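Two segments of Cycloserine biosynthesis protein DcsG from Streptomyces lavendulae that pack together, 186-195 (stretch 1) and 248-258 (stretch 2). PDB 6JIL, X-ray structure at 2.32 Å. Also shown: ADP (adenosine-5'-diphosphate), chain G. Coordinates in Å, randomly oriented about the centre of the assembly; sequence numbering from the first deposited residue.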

ATOM      1  N   GLU A 186     -12.162   4.380   6.569  1.00 23.18           N
ATOM      2  CA  GLU A 186     -11.161   5.131   5.820  1.00 21.21           C
ATOM      3  C   GLU A 186     -11.617   5.278   4.371  1.00 19.95           C
ATOM      4  O   GLU A 186     -12.525   4.577   3.929  1.00 17.85           O
ATOM      5  CB  GLU A 186      -9.823   4.383   5.858  1.00 20.66           C
ATOM      6  CG  GLU A 186      -9.736   3.262   4.836  1.00 20.00           C
ATOM      7  CD  GLU A 186      -8.625   2.274   5.117  1.00 20.86           C
ATOM      8  OE1 GLU A 186      -8.036   1.760   4.147  1.00 19.53           O
ATOM      9  OE2 GLU A 186      -8.355   1.995   6.301  1.00 22.06           O
ATOM     10  N   THR A 187     -10.981   6.183   3.634  1.00 19.43           N
ATOM     11  CA  THR A 187     -11.325   6.384   2.231  1.00 19.58           C
ATOM     12  C   THR A 187     -10.079   6.131   1.387  1.00 19.92           C
ATOM     13  O   THR A 187      -9.029   6.735   1.615  1.00 19.06           O
ATOM     14  CB  THR A 187     -11.848   7.813   1.981  1.00 20.52           C
ATOM     15  OG1 THR A 187     -12.952   8.075   2.860  1.00 20.14           O
ATOM     16  CG2 THR A 187     -12.326   7.963   0.543  1.00 19.74           C
ATOM     17  N   ASP A 188     -10.206   5.219   0.424  1.00 18.03           N
ATOM     18  CA  ASP A 188      -9.104   4.846  -0.458  1.00 17.13           C
ATOM     19  C   ASP A 188      -9.307   5.403  -1.867  1.00 17.15           C
ATOM     20  O   ASP A 188     -10.211   4.969  -2.586  1.00 17.18           O
ATOM     21  CB  ASP A 188      -8.982   3.317  -0.512  1.00 19.55           C
ATOM     22  CG  ASP A 188      -8.601   2.704   0.841  1.00 21.55           C
ATOM     23  OD1 ASP A 188      -8.625   3.426   1.863  1.00 21.14           O
ATOM     24  OD2 ASP A 188      -8.282   1.495   0.878  1.00 20.02           O
ATOM     25  N   LEU A 189      -8.462   6.359  -2.260  1.00 15.48           N
ATOM     26  CA  LEU A 189      -8.561   6.988  -3.573  1.00 14.49           C
ATOM     27  C   LEU A 189      -7.589   6.391  -4.589  1.00 15.50           C
ATOM     28  O   LEU A 189      -6.415   6.175  -4.295  1.00 17.02           O
ATOM     29  CB  LEU A 189      -8.306   8.497  -3.471  1.00 13.78           C
ATOM     30  CG  LEU A 189      -9.257   9.393  -2.668  1.00 14.00           C
ATOM     31  CD1 LEU A 189      -9.127   9.105  -1.179  1.00 11.63           C
ATOM     32  CD2 LEU A 189      -8.922  10.859  -2.951  1.00 10.22           C
ATOM     33  N   THR A 190      -8.084   6.141  -5.794  1.00 15.08           N
ATOM     34  CA  THR A 190      -7.264   5.577  -6.852  1.00 13.66           C
ATOM     35  C   THR A 190      -6.964   6.630  -7.911  1.00 14.60           C
ATOM     36  O   THR A 190      -7.858   7.346  -8.359  1.00 14.75           O
ATOM     37  CB  THR A 190      -7.971   4.392  -7.496  1.00 13.31           C
ATOM     38  OG1 THR A 190      -8.058   3.332  -6.538  1.00 15.95           O
ATOM     39  CG2 THR A 190      -7.218   3.913  -8.713  1.00 14.52           C
ATOM     40  N   PHE A 191      -5.694   6.722  -8.296  1.00 15.70           N
ATOM     41  CA  PHE A 191      -5.254   7.685  -9.296  1.00 16.24           C
ATOM     42  C   PHE A 191      -4.559   7.012 -10.467  1.00 16.97           C
ATOM     43  O   PHE A 191      -3.906   5.979 -10.307  1.00 17.53           O
ATOM     44  CB  PHE A 191      -4.273   8.688  -8.691  1.00 16.77           C
ATOM     45  CG  PHE A 191      -4.913   9.739  -7.837  1.00 17.86           C
ATOM     46  CD1 PHE A 191      -5.518   9.409  -6.635  1.00 15.21           C
ATOM     47  CD2 PHE A 191      -4.857  11.080  -8.217  1.00 18.16           C
ATOM     48  CE1 PHE A 191      -6.054  10.402  -5.815  1.00 19.34           C
ATOM     49  CE2 PHE A 191      -5.390  12.080  -7.404  1.00 18.05           C
ATOM     50  CZ  PHE A 191      -5.987  11.740  -6.201  1.00 18.41           C
ATOM     51  N   PHE A 192      -4.697   7.619 -11.641  1.00 17.87           N
ATOM     52  CA  PHE A 192      -4.057   7.118 -12.848  1.00 18.63           C
ATOM     53  C   PHE A 192      -3.353   8.281 -13.529  1.00 19.23           C
ATOM     54  O   PHE A 192      -3.989   9.245 -13.947  1.00 18.77           O
ATOM     55  CB  PHE A 192      -5.094   6.476 -13.762  1.00 16.42           C
ATOM     56  CG  PHE A 192      -5.671   5.205 -13.200  1.00 16.81           C
ATOM     57  CD1 PHE A 192      -7.036   5.083 -12.964  1.00 15.00           C
ATOM     58  CD2 PHE A 192      -4.843   4.133 -12.892  1.00 14.61           C
ATOM     59  CE1 PHE A 192      -7.566   3.915 -12.433  1.00 14.77           C
ATOM     60  CE2 PHE A 192      -5.366   2.960 -12.359  1.00 14.97           C
ATOM     61  CZ  PHE A 192      -6.732   2.852 -12.130  1.00 14.52           C
ATOM     62  N   ASP A 193      -2.028   8.188 -13.606  1.00 20.91           N
ATOM     63  CA  ASP A 193      -1.199   9.233 -14.202  1.00 23.24           C
ATOM     64  C   ASP A 193      -1.404  10.604 -13.561  1.00 23.67           C
ATOM     65  O   ASP A 193      -1.452  11.624 -14.249  1.00 24.75           O
ATOM     66  CB  ASP A 193      -1.436   9.331 -15.710  1.00 24.62           C
ATOM     67  CG  ASP A 193      -0.523   8.419 -16.496  1.00 26.42           C
ATOM     68  OD1 ASP A 193       0.437   7.899 -15.889  1.00 27.92           O
ATOM     69  OD2 ASP A 193      -0.747   8.225 -17.713  1.00 27.78           O
ATOM     70  N   GLY A 194      -1.521  10.616 -12.237  1.00 22.99           N
ATOM     71  CA  GLY A 194      -1.703  11.857 -11.514  1.00 22.73           C
ATOM     72  C   GLY A 194      -3.118  12.401 -11.563  1.00 23.51           C
ATOM     73  O   GLY A 194      -3.352  13.541 -11.162  1.00 24.72           O
ATOM     74  N   VAL A 195      -4.062  11.595 -12.043  1.00 22.11           N
ATOM     75  CA  VAL A 195      -5.454  12.032 -12.145  1.00 19.88           C
ATOM     76  C   VAL A 195      -6.398  11.163 -11.320  1.00 19.07           C
ATOM     77  O   VAL A 195      -6.374   9.936 -11.398  1.00 19.83           O
ATOM     78  CB  VAL A 195      -5.915  12.035 -13.623  1.00 20.42           C
ATOM     79  CG1 VAL A 195      -7.395  12.396 -13.726  1.00 19.00           C
ATOM     80  CG2 VAL A 195      -5.067  13.016 -14.415  1.00 17.01           C
ATOM     81  N   LEU A 248       7.918  10.680 -14.883  1.00 28.24           N
ATOM     82  CA  LEU A 248       6.510  10.558 -15.224  1.00 23.83           C
ATOM     83  C   LEU A 248       5.660  10.381 -13.976  1.00 23.81           C
ATOM     84  O   LEU A 248       6.166  10.035 -12.911  1.00 23.38           O
ATOM     85  CB  LEU A 248       6.314   9.345 -16.135  1.00 20.90           C
ATOM     86  CG  LEU A 248       6.963   9.370 -17.520  1.00 21.44           C
ATOM     87  CD1 LEU A 248       6.895   7.987 -18.150  1.00 20.27           C
ATOM     88  CD2 LEU A 248       6.252  10.399 -18.398  1.00 20.75           C
ATOM     89  N   PRO A 249       4.348  10.622 -14.089  1.00 24.09           N
ATOM     90  CA  PRO A 249       3.476  10.457 -12.925  1.00 23.89           C
ATOM     91  C   PRO A 249       3.415   8.959 -12.629  1.00 24.49           C
ATOM     92  O   PRO A 249       3.928   8.144 -13.396  1.00 24.50           O
ATOM     93  CB  PRO A 249       2.124  10.971 -13.421  1.00 24.61           C
ATOM     94  CG  PRO A 249       2.475  11.848 -14.601  1.00 25.29           C
ATOM     95  CD  PRO A 249       3.585  11.099 -15.255  1.00 23.85           C
ATOM     96  N   LEU A 250       2.806   8.585 -11.519  1.00 23.45           N
ATOM     97  CA  LEU A 250       2.692   7.172 -11.227  1.00 24.33           C
ATOM     98  C   LEU A 250       1.564   6.641 -12.116  1.00 23.29           C
ATOM     99  O   LEU A 250       0.486   7.230 -12.177  1.00 21.29           O
ATOM    100  CB  LEU A 250       2.380   6.977  -9.744  1.00 25.43           C
ATOM    101  CG  LEU A 250       3.577   7.357  -8.868  1.00 27.07           C
ATOM    102  CD1 LEU A 250       3.102   7.926  -7.549  1.00 27.67           C
ATOM    103  CD2 LEU A 250       4.465   6.134  -8.669  1.00 25.73           C
ATOM    104  N   VAL A 251       1.826   5.554 -12.836  1.00 23.74           N
ATOM    105  CA  VAL A 251       0.808   4.982 -13.712  1.00 24.40           C
ATOM    106  C   VAL A 251      -0.466   4.807 -12.901  1.00 23.70           C
ATOM    107  O   VAL A 251      -1.565   5.109 -13.366  1.00 25.26           O
ATOM    108  CB  VAL A 251       1.234   3.600 -14.278  1.00 24.38           C
ATOM    109  CG1 VAL A 251       2.426   3.759 -15.186  1.00 25.67           C
ATOM    110  CG2 VAL A 251       1.574   2.646 -13.139  1.00 26.38           C
ATOM    111  N   CYS A 252      -0.308   4.320 -11.677  1.00 22.71           N
ATOM    112  CA  CYS A 252      -1.444   4.113 -10.799  1.00 24.44           C
ATOM    113  C   CYS A 252      -0.967   4.163  -9.363  1.00 24.69           C
ATOM    114  O   CYS A 252       0.221   3.985  -9.085  1.00 25.48           O
ATOM    115  CB  CYS A 252      -2.098   2.754 -11.066  1.00 24.04           C
ATOM    116  SG  CYS A 252      -1.139   1.349 -10.475  1.00 24.36           S
ATOM    117  N   GLY A 253      -1.901   4.410  -8.455  1.00 22.96           N
ATOM    118  CA  GLY A 253      -1.561   4.468  -7.051  1.00 19.82           C
ATOM    119  C   GLY A 253      -2.828   4.600  -6.248  1.00 18.39           C
ATOM    120  O   GLY A 253      -3.861   4.998  -6.771  1.00 19.06           O
ATOM    121  N   ARG A 254      -2.757   4.242  -4.977  1.00 17.79           N
ATOM    122  CA  ARG A 254      -3.905   4.352  -4.106  1.00 19.63           C
ATOM    123  C   ARG A 254      -3.414   5.037  -2.845  1.00 20.51           C
ATOM    124  O   ARG A 254      -2.373   4.669  -2.296  1.00 20.86           O
ATOM    125  CB  ARG A 254      -4.471   2.971  -3.760  1.00 20.25           C
ATOM    126  CG  ARG A 254      -5.903   3.030  -3.229  1.00 22.50           C
ATOM    127  CD  ARG A 254      -6.432   1.670  -2.754  1.00 20.83           C
ATOM    128  NE  ARG A 254      -5.876   1.289  -1.464  1.00 21.53           N
ATOM    129  CZ  ARG A 254      -5.007   0.298  -1.284  1.00 23.53           C
ATOM    130  NH1 ARG A 254      -4.595  -0.425  -2.317  1.00 22.04           N
ATOM    131  NH2 ARG A 254      -4.541   0.037  -0.068  1.00 23.47           N
ATOM    132  N   VAL A 255      -4.155   6.043  -2.401  1.00 19.74           N
ATOM    133  CA  VAL A 255      -3.803   6.777  -1.202  1.00 19.62           C
ATOM    134  C   VAL A 255      -4.942   6.589  -0.223  1.00 20.91           C
ATOM    135  O   VAL A 255      -6.076   6.967  -0.514  1.00 20.90           O
ATOM    136  CB  VAL A 255      -3.633   8.269  -1.507  1.00 20.53           C
ATOM    137  CG1 VAL A 255      -3.188   9.009  -0.261  1.00 18.43           C
ATOM    138  CG2 VAL A 255      -2.624   8.450  -2.628  1.00 20.97           C
ATOM    139  N   ASP A 256      -4.649   5.989   0.931  1.00 20.65           N
ATOM    140  CA  ASP A 256      -5.677   5.755   1.936  1.00 19.69           C
ATOM    141  C   ASP A 256      -5.676   6.863   2.992  1.00 20.16           C
ATOM    142  O   ASP A 256      -4.648   7.159   3.613  1.00 19.02           O
ATOM    143  CB  ASP A 256      -5.481   4.379   2.576  1.00 20.08           C
ATOM    144  CG  ASP A 256      -5.383   3.264   1.532  1.00 23.44           C
ATOM    145  OD1 ASP A 256      -6.078   3.339   0.489  1.00 19.56           O
ATOM    146  OD2 ASP A 256      -4.616   2.304   1.758  1.00 23.79           O
ATOM    147  N   LEU A 257      -6.845   7.471   3.181  1.00 19.55           N
ATOM    148  CA  LEU A 257      -7.019   8.578   4.117  1.00 20.00           C
ATOM    149  C   LEU A 257      -7.914   8.284   5.301  1.00 18.29           C
ATOM    150  O   LEU A 257      -8.865   7.519   5.194  1.00 19.04           O
ATOM    151  CB  LEU A 257      -7.610   9.781   3.382  1.00 20.12           C
ATOM    152  CG  LEU A 257      -6.713  10.689   2.546  1.00 21.66           C
ATOM    153  CD1 LEU A 257      -5.588   9.906   1.923  1.00 20.46           C
ATOM    154  CD2 LEU A 257      -7.575  11.382   1.495  1.00 17.34           C
ATOM    155  N   VAL A 258      -7.603   8.916   6.428  1.00 18.13           N
ATOM    156  CA  VAL A 258      -8.401   8.790   7.641  1.00 18.05           C
ATOM    157  C   VAL A 258      -8.679  10.201   8.145  1.00 18.69           C
ATOM    158  O   VAL A 258      -7.950  11.136   7.815  1.00 16.49           O
ATOM    159  CB  VAL A 258      -7.685   7.960   8.742  1.00 18.64           C
ATOM    160  CG1 VAL A 258      -7.569   6.509   8.295  1.00 17.12           C
ATOM    161  CG2 VAL A 258      -6.311   8.541   9.050  1.00 18.17           C
TER
HETATM  162  PB  ADP G 403      -1.931  -2.613   5.620  1.00 15.07           P
HETATM  163  O1B ADP G 403      -3.445  -2.366   5.122  1.00 15.55           O
HETATM  164  O2B ADP G 403      -0.958  -2.308   4.483  1.00 16.24           O
HETATM  165  O3B ADP G 403      -1.784  -4.092   6.038  1.00 14.51           O
HETATM  166  PA  ADP G 403      -2.638  -0.511   7.246  1.00 15.40           P
HETATM  167  O1A ADP G 403      -1.931   0.725   7.576  1.00 18.23           O
HETATM  168  O2A ADP G 403      -3.616  -0.202   6.031  1.00 18.51           O
HETATM  169  O3A ADP G 403      -1.530  -1.654   6.882  1.00 18.34           O
HETATM  170  O5' ADP G 403      -3.444  -0.992   8.552  1.00 19.41           O
HETATM  171  C5' ADP G 403      -4.427  -1.958   8.179  1.00 15.69           C
HETATM  172  C4' ADP G 403      -5.763  -1.570   8.827  1.00 17.85           C
HETATM  173  O4' ADP G 403      -5.585  -1.370  10.248  1.00 18.45           O
HETATM  174  C3' ADP G 403      -6.294  -0.263   8.251  1.00 17.94           C
HETATM  175  O3' ADP G 403      -7.117  -0.483   7.112  1.00 20.88           O
HETATM  176  C2' ADP G 403      -7.048   0.354   9.432  1.00 19.64           C
HETATM  177  O2' ADP G 403      -8.415  -0.069   9.466  1.00 21.76           O
HETATM  178  C1' ADP G 403      -6.249  -0.136  10.661  1.00 19.75           C
HETATM  179  N9  ADP G 403      -5.261   0.886  11.113  1.00 19.96           N
HETATM  180  C8  ADP G 403      -3.897   0.847  10.956  1.00 19.04           C
HETATM  181  N7  ADP G 403      -3.341   1.878  11.521  1.00 16.25           N
HETATM  182  C5  ADP G 403      -4.296   2.651  12.077  1.00 17.79           C
HETATM  183  C6  ADP G 403      -4.285   3.746  12.984  1.00 17.65           C
HETATM  184  N6  ADP G 403      -3.096   4.385  13.308  1.00 15.38           N
HETATM  185  N1  ADP G 403      -5.448   4.138  13.537  1.00 17.83           N
HETATM  186  C2  ADP G 403      -6.601   3.527  13.261  1.00 18.87           C
HETATM  187  N3  ADP G 403      -6.660   2.494  12.424  1.00 18.46           N
HETATM  188  C4  ADP G 403      -5.552   2.027  11.817  1.00 17.97           C
HETATM  189  O   HOH W   1     -11.314   9.519   5.367  1.00 33.54           O
HETATM  190  O   HOH W   2      -1.107   8.137 -10.350  1.00 30.99           O

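The two strands, 186-192 and the one that runs through 258, lie antiparallel, their N-to-C directions 159° apart and their axes 4.6 Å apart at closest approach. The register is fixed by paired backbone bonds. Thr187 N reaches Leu257 O at 2.9 Å and Leu257 N returns to Thr187 O at 2.8 Å; Leu189 and Val255 repeat the pattern, with N to O distances of 3.0 Å both ways. At Phe191 the pair is uneven: Phe191 N to Gly253 O is 2.9 Å and nearly straight (169°), whereas Gly253 N to Phe191 O is 3.1 Å and weak, bent to 134°. Between these pairs, CA-H groups also approach carbonyls, as in Arg254 CA to Leu189 O at 3.1 Å.

The face carrying Leu189, Val255, Leu257 and Phe191 is largely apolar, Thr187 being the exception. Leu189 adopts chi1 m and chi2 p (-64°, 69°), which brings its CD1 to 3.8 Å from Leu257 CD2. Leu257 is less regular, its chi2 of 33° lying between wells. Val255, with chi1 t, shares this buried face.

The other face carries charge. Arg254 extends through chi1 and chi2, both t, then turns at chi3 (76°, p). This bend brings NE within 2.8 Å of Asp256 OD1 and NH2 within 2.9 Å of Asp256 OD2, a two-point salt bridge along its own strand. Across the strands, Arg254 NE also forms a salt bridge with Asp188 OD2, but at 3.4 Å and 130° its hydrogen bond is weak. Both aspartates are m at chi1, and Asp188 OD1 lies 2.9 Å from Asp256 OD1, a pair of acceptors that cannot bond as carboxylates. Asp256 OD1 is modelled too close to Asp188 CG, so its exact position deserves caution. Beside them, Glu186, p at chi1 and t at chi2, accepts a hydrogen bond at OE2 from ADP O3' at 2.9 Å, fitting an acidic residue to a ribose hydroxyl.

Farther along, Phe192 (chi1 -68°, m) places its CE2 3.5 Å from Cys252 CB, an apolar contact with a small side chain. A type I' turn runs from Phe192 to Val195, closed by Val195 N to Phe192 O at 3.0 Å, and within it the backbone still reaches the other stretch. Asp193 N bonds to Val251 O at 3.1 Å and, weakly, to Leu250 O at 3.0 Å. Although the CA-to-CB bond of Asp193 points away, its chi1 of -89° leaves OD1 4.3 Å from Pro249 CB. Gly194 has a phi of 78°, which favours glycine; a water links its N (3.1 Å) to Leu250 O (2.6 Å). Together the stretches bury 749 Å², both sides summed.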